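Local coordinates for protein putative mandelate racemase (Salmonella typhimurium, PDB 2O56) that is of unknown exact function but, as a magnesium-binding member of the enolase superfamily, probably acts as a hydro-lyase (dehydratase), at residues A[295-298]-A[302-305]; A[322-327]-A[332-337]. All coordinates share one frame; numbering follows the deposited sequence.

Contact 1 (A[295-298]-A[302-305])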
ATOM      1  N   PRO A 295      21.010 -19.030   6.080  1.00 23.40           N
ATOM      2  CA  PRO A 295      20.426 -20.350   6.183  1.00 20.52           C
ATOM      3  C   PRO A 295      21.487 -21.342   6.625  1.00 28.89           C
ATOM      4  O   PRO A 295      22.654 -21.225   6.245  1.00 24.34           O
ATOM      5  CB  PRO A 295      19.941 -20.657   4.749  1.00 20.38           C
ATOM      6  CG  PRO A 295      20.778 -19.758   3.856  1.00 23.12           C
ATOM      7  CD  PRO A 295      21.084 -18.543   4.686  1.00 23.05           C
ATOM      8  N   ASP A 296      21.072 -22.280   7.462  1.00 21.87           N
ATOM      9  CA  ASP A 296      21.884 -23.440   7.826  1.00 24.31           C
ATOM     10  C   ASP A 296      21.480 -24.554   6.854  1.00 27.63           C
ATOM     11  O   ASP A 296      20.310 -24.884   6.765  1.00 26.57           O
ATOM     12  CB  ASP A 296      21.538 -23.806   9.284  1.00 25.40           C
ATOM     13  CG  ASP A 296      22.396 -24.946   9.851  1.00 32.65           C
ATOM     14  OD1 ASP A 296      22.477 -26.019   9.237  1.00 32.70           O
ATOM     15  OD2 ASP A 296      22.958 -24.782  10.953  1.00 38.06           O
ATOM     16  N   ILE A 297      22.432 -25.124   6.117  1.00 25.82           N
ATOM     17  CA  ILE A 297      22.092 -26.143   5.119  1.00 24.99           C
ATOM     18  C   ILE A 297      21.473 -27.374   5.790  1.00 26.64           C
ATOM     19  O   ILE A 297      20.657 -28.050   5.189  1.00 25.15           O
ATOM     20  CB  ILE A 297      23.313 -26.504   4.203  1.00 25.51           C
ATOM     21  CG1 ILE A 297      23.671 -25.320   3.306  1.00 28.95           C
ATOM     22  CG2 ILE A 297      23.041 -27.738   3.296  1.00 25.72           C
ATOM     23  CD1 ILE A 297      25.130 -25.309   2.837  1.00 24.79           C
ATOM     24  N   CYS A 298      21.835 -27.628   7.050  1.00 22.36           N
ATOM     25  CA  CYS A 298      21.407 -28.825   7.783  1.00 26.17           C
ATOM     26  C   CYS A 298      20.080 -28.627   8.508  1.00 30.39           C
ATOM     27  O   CYS A 298      19.488 -29.599   8.994  1.00 23.79           O
ATOM     28  CB  CYS A 298      22.473 -29.253   8.794  1.00 28.76           C
ATOM     29  SG  CYS A 298      24.099 -29.632   8.085  1.00 33.69           S
ATOM     30  N   GLY A 302      18.362 -28.174   3.225  1.00 26.30           N
ATOM     31  CA  GLY A 302      19.349 -29.021   2.533  1.00 23.29           C
ATOM     32  C   GLY A 302      19.969 -28.297   1.369  1.00 22.11           C
ATOM     33  O   GLY A 302      19.730 -27.103   1.161  1.00 22.65           O
ATOM     34  N   ILE A 303      20.773 -29.005   0.591  1.00 21.60           N
ATOM     35  CA  ILE A 303      21.473 -28.372  -0.526  1.00 21.07           C
ATOM     36  C   ILE A 303      20.519 -27.919  -1.635  1.00 26.44           C
ATOM     37  O   ILE A 303      20.685 -26.842  -2.231  1.00 23.50           O
ATOM     38  CB  ILE A 303      22.534 -29.329  -1.094  1.00 25.22           C
ATOM     39  CG1 ILE A 303      23.652 -29.535  -0.063  1.00 21.31           C
ATOM     40  CG2 ILE A 303      23.083 -28.812  -2.360  1.00 20.72           C
ATOM     41  CD1 ILE A 303      24.420 -30.831  -0.262  1.00 25.05           C
ATOM     42  N   THR A 304      19.522 -28.750  -1.927  1.00 22.52           N
ATOM     43  CA  THR A 304      18.581 -28.432  -3.003  1.00 24.99           C
ATOM     44  C   THR A 304      17.889 -27.089  -2.758  1.00 24.45           C
ATOM     45  O   THR A 304      17.829 -26.236  -3.653  1.00 25.51           O
ATOM     46  CB  THR A 304      17.556 -29.545  -3.188  1.00 23.36           C
ATOM     47  OG1 THR A 304      18.251 -30.784  -3.367  1.00 25.95           O
ATOM     48  CG2 THR A 304      16.685 -29.287  -4.420  1.00 21.10           C
ATOM     49  N   GLU A 305      17.402 -26.902  -1.535  1.00 24.88           N
ATOM     50  CA  GLU A 305      16.617 -25.728  -1.188  1.00 22.19           C
ATOM     51  C   GLU A 305      17.502 -24.531  -0.846  1.00 23.47           C
ATOM     52  O   GLU A 305      17.189 -23.394  -1.229  1.00 21.92           O
ATOM     53  CB  GLU A 305      15.655 -26.034  -0.027  1.00 19.21           C
ATOM     54  CG  GLU A 305      14.679 -24.905   0.240  1.00 18.57           C
ATOM     55  CD  GLU A 305      13.548 -24.809  -0.771  1.00 27.76           C
ATOM     56  OE1 GLU A 305      13.471 -25.635  -1.715  1.00 23.07           O
ATOM     57  OE2 GLU A 305      12.734 -23.876  -0.635  1.00 25.45           O
TER

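Contact 2 (A[322-327]-A[332-337])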
ATOM      1  N   ILE A 322      26.376 -18.749   5.413  1.00 26.56           N
ATOM      2  CA  ILE A 322      25.776 -19.995   5.878  1.00 25.04           C
ATOM      3  C   ILE A 322      25.908 -20.090   7.394  1.00 30.35           C
ATOM      4  O   ILE A 322      26.976 -19.829   7.952  1.00 28.03           O
ATOM      5  CB  ILE A 322      26.387 -21.247   5.169  1.00 26.75           C
ATOM      6  CG1 ILE A 322      26.202 -21.145   3.651  1.00 27.44           C
ATOM      7  CG2 ILE A 322      25.697 -22.554   5.621  1.00 27.88           C
ATOM      8  CD1 ILE A 322      24.750 -21.081   3.198  1.00 22.71           C
ATOM      9  N   HIS A 323      24.808 -20.404   8.067  1.00 23.02           N
ATOM     10  CA  HIS A 323      24.871 -20.705   9.488  1.00 22.98           C
ATOM     11  C   HIS A 323      25.483 -22.087   9.682  1.00 25.06           C
ATOM     12  O   HIS A 323      24.999 -23.067   9.125  1.00 27.28           O
ATOM     13  CB  HIS A 323      23.495 -20.656  10.150  1.00 24.42           C
ATOM     14  CG  HIS A 323      23.511 -21.108  11.576  1.00 29.05           C
ATOM     15  ND1 HIS A 323      23.238 -22.407  11.947  1.00 32.62           N
ATOM     16  CD2 HIS A 323      23.838 -20.452  12.713  1.00 28.89           C
ATOM     17  CE1 HIS A 323      23.374 -22.526  13.255  1.00 38.93           C
ATOM     18  NE2 HIS A 323      23.730 -21.352  13.747  1.00 29.02           N
ATOM     19  N   VAL A 324      26.554 -22.166  10.465  1.00 25.44           N
ATOM     20  CA  VAL A 324      27.192 -23.447  10.740  1.00 28.14           C
ATOM     21  C   VAL A 324      27.351 -23.643  12.243  1.00 34.64           C
ATOM     22  O   VAL A 324      28.140 -22.947  12.884  1.00 33.50           O
ATOM     23  CB  VAL A 324      28.586 -23.575  10.055  1.00 28.15           C
ATOM     24  CG1 VAL A 324      29.194 -24.956  10.323  1.00 29.40           C
ATOM     25  CG2 VAL A 324      28.480 -23.370   8.556  1.00 30.18           C
ATOM     26  N   CYS A 325      26.615 -24.604  12.790  1.00 31.49           N
ATOM     27  CA  CYS A 325      26.849 -25.074  14.166  1.00 30.14           C
ATOM     28  C   CYS A 325      26.524 -26.563  14.294  1.00 35.49           C
ATOM     29  O   CYS A 325      25.524 -26.954  14.902  1.00 41.41           O
ATOM     30  CB  CYS A 325      26.020 -24.258  15.164  1.00 29.17           C
ATOM     31  SG  CYS A 325      26.562 -24.426  16.906  1.00 37.56           S
ATOM     32  N   GLY A 326      27.350 -27.404  13.687  1.00 30.26           N
ATOM     33  CA  GLY A 326      27.194 -28.839  13.889  1.00 33.88           C
ATOM     34  C   GLY A 326      28.538 -29.523  13.809  1.00 32.01           C
ATOM     35  O   GLY A 326      29.523 -29.010  14.310  1.00 32.26           O
ATOM     36  N   GLY A 327      28.567 -30.674  13.149  1.00 30.30           N
ATOM     37  CA  GLY A 327      29.798 -31.449  13.000  1.00 35.89           C
ATOM     38  C   GLY A 327      30.542 -31.125  11.724  1.00 37.85           C
ATOM     39  O   GLY A 327      30.147 -30.234  10.968  1.00 32.66           O
ATOM     40  N   ALA A 332      31.709 -28.988   5.864  1.00 28.56           N
ATOM     41  CA  ALA A 332      31.936 -29.393   4.487  1.00 27.21           C
ATOM     42  C   ALA A 332      30.909 -28.822   3.524  1.00 33.89           C
ATOM     43  O   ALA A 332      31.278 -28.186   2.526  1.00 28.46           O
ATOM     44  CB  ALA A 332      31.962 -30.927   4.381  1.00 29.40           C
ATOM     45  N   VAL A 333      29.625 -29.037   3.816  1.00 30.65           N
ATOM     46  CA  VAL A 333      28.590 -28.672   2.864  1.00 28.12           C
ATOM     47  C   VAL A 333      28.452 -27.164   2.766  1.00 26.81           C
ATOM     48  O   VAL A 333      28.219 -26.626   1.683  1.00 31.44           O
ATOM     49  CB  VAL A 333      27.221 -29.379   3.124  1.00 30.69           C
ATOM     50  CG1 VAL A 333      27.432 -30.848   3.281  1.00 27.03           C
ATOM     51  CG2 VAL A 333      26.519 -28.831   4.352  1.00 35.62           C
ATOM     52  N   ALA A 334      28.627 -26.484   3.897  1.00 29.27           N
ATOM     53  CA  ALA A 334      28.778 -25.029   3.913  1.00 23.12           C
ATOM     54  C   ALA A 334      29.869 -24.512   2.968  1.00 32.06           C
ATOM     55  O   ALA A 334      29.634 -23.597   2.187  1.00 29.34           O
ATOM     56  CB  ALA A 334      28.997 -24.541   5.329  1.00 21.65           C
ATOM     57  N   LEU A 335      31.062 -25.104   3.038  1.00 30.49           N
ATOM     58  CA  LEU A 335      32.175 -24.710   2.172  1.00 27.02           C
ATOM     59  C   LEU A 335      31.903 -24.856   0.677  1.00 26.91           C
ATOM     60  O   LEU A 335      32.306 -23.997  -0.103  1.00 29.75           O
ATOM     61  CB  LEU A 335      33.464 -25.444   2.557  1.00 29.46           C
ATOM     62  CG  LEU A 335      33.940 -25.170   3.980  1.00 27.76           C
ATOM     63  CD1 LEU A 335      35.161 -26.014   4.286  1.00 29.88           C
ATOM     64  CD2 LEU A 335      34.215 -23.677   4.213  1.00 27.15           C
ATOM     65  N   HIS A 336      31.237 -25.948   0.291  1.00 19.65           N
ATOM     66  CA  HIS A 336      30.801 -26.158  -1.077  1.00 24.61           C
ATOM     67  C   HIS A 336      29.803 -25.117  -1.582  1.00 27.13           C
ATOM     68  O   HIS A 336      29.930 -24.600  -2.699  1.00 27.40           O
ATOM     69  CB  HIS A 336      30.199 -27.563  -1.220  1.00 21.77           C
ATOM     70  CG  HIS A 336      31.215 -28.670  -1.170  1.00 34.30           C
ATOM     71  ND1 HIS A 336      32.068 -28.947  -2.218  1.00 32.05           N
ATOM     72  CD2 HIS A 336      31.518 -29.561  -0.195  1.00 37.36           C
ATOM     73  CE1 HIS A 336      32.857 -29.954  -1.888  1.00 34.69           C
ATOM     74  NE2 HIS A 336      32.539 -30.350  -0.668  1.00 30.17           N
ATOM     75  N   MET A 337      28.796 -24.817  -0.776  1.00 27.61           N
ATOM     76  CA  MET A 337      27.790 -23.830  -1.169  1.00 22.62           C
ATOM     77  C   MET A 337      28.475 -22.481  -1.296  1.00 22.58           C
ATOM     78  O   MET A 337      28.299 -21.778  -2.280  1.00 25.57           O
ATOM     79  CB  MET A 337      26.681 -23.754  -0.112  1.00 25.12           C
ATOM     80  CG  MET A 337      25.434 -22.893  -0.507  1.00 23.57           C
ATOM     81  SD  MET A 337      24.429 -23.615  -1.814  1.00 27.61           S
ATOM     82  CE  MET A 337      23.694 -25.010  -0.967  1.00 23.83           C
TER

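Contact 1 (A[295-298]-A[302-305])
Ile297 and Ile303 share a rotamer, chi1 -68° and -67°, in which CG2 is anti to the backbone N, and in Ile297 this turns CG2 onto the start of helix 302-314. The methyl comes to rest over the backbone there, 3.7 Å from Gly302 C, and the same CG2 meets Ile303 CG1 at 3.9 Å. Ile303 points its CB away from the loop and offers CG1, the branch beside its backbone N.

The polar half of the contact is made by main chain. Gly302 N donates to Ile297 O over 3.0 Å, but the bond is weak, bent to 121° at the hydrogen. The same oxygen receives a CA-H...O contact from Gly302 CA at 3.1 Å, and two donors of one residue thus share one acceptor. Gly302 adopts an extended backbone with positive phi, in which a CB would be jammed against the preceding carbonyl oxygen; lacking one, it can lead into the helix.

On the loop side, Asp296 OD1 accepts from Cys298 N at 2.8 Å, closing an Asx turn that shapes the bend at Ile297. Ile297 is buried further by Val333 and Met337 of helix 328-340 and by Ile104 of helix 93-114, while Thr304 hydrogen-bonds to Asp103 and Trp107 of that second helix.

A loop folding back on the helix it leads into, after strand 292-293, is one beta-alpha connection of the enolase-superfamily barrel.

Contact 2 (A[322-327]-A[332-337])
Val324 and Ala334 make the tight part of this contact: Val324 CG2 lies 3.5 Å from Ala334 CB, closer than carbons usually pack. With CG1 anti to the backbone N (chi1 -178°), the valine places CG2 beside its own N, and it is this branch that reaches the helix. Ile322 approaches the same methyl through its own CG2, at 3.9 Å, so Ala334 CB is met by one branch from each of two residues that alternate along the loop. The small side chain lets the loop come close, with the CA atoms of Ile322 and Ala334 only 6.2 Å apart.

One helical turn farther on the fit is slacker. Ile322 CD1 touches Met337 CG at 4.2 Å, the two side chains crossing at about a right angle. Met337 sets out toward the loop but is bent at both chi2 (69°) and chi3 (70°), which carries its end away; its side chain also packs on Ile303, Val306 and Lys307 of helix 302-314. At the other end of the loop, Cys325 is partly exposed, and the chain passes through Gly326 to Gly327, the N-cap of helix 328-340, whose backbone N donates to Glu43.

Between Ile322 and Val324, His323 points its CB away from the helix, and its side chain rests against Glu273, a magnesium ligand. No hydrogen bond joins the two segments: across the gap they meet through buried methyl and methylene groups, so their spacing probably depends on shape complementarity together with the short chain between them.

The two contacts follow one another along the chain as neighbouring beta-alpha connections of the barrel, their centres about 9 Å apart. The loops are joined twice: Pro295 O lies 2.9 Å from His323 N, a probable backbone hydrogen bond, and Asp296 OD2 is hydrogen-bonded to His323 ND1 at 2.6 Å. This Asp-His pair is consistent with the dyad of mandelate racemase and its relatives. Ile297 CD1 also packs 3.6 Å from Val333 O. The side chain of Val324 is about 10 Å from the magnesium ion held by Glu221, Glu247 and Glu273, and that of Ile297 about 11 Å from that of Glu273, so both contacts lie close to the metal site without touching the ion.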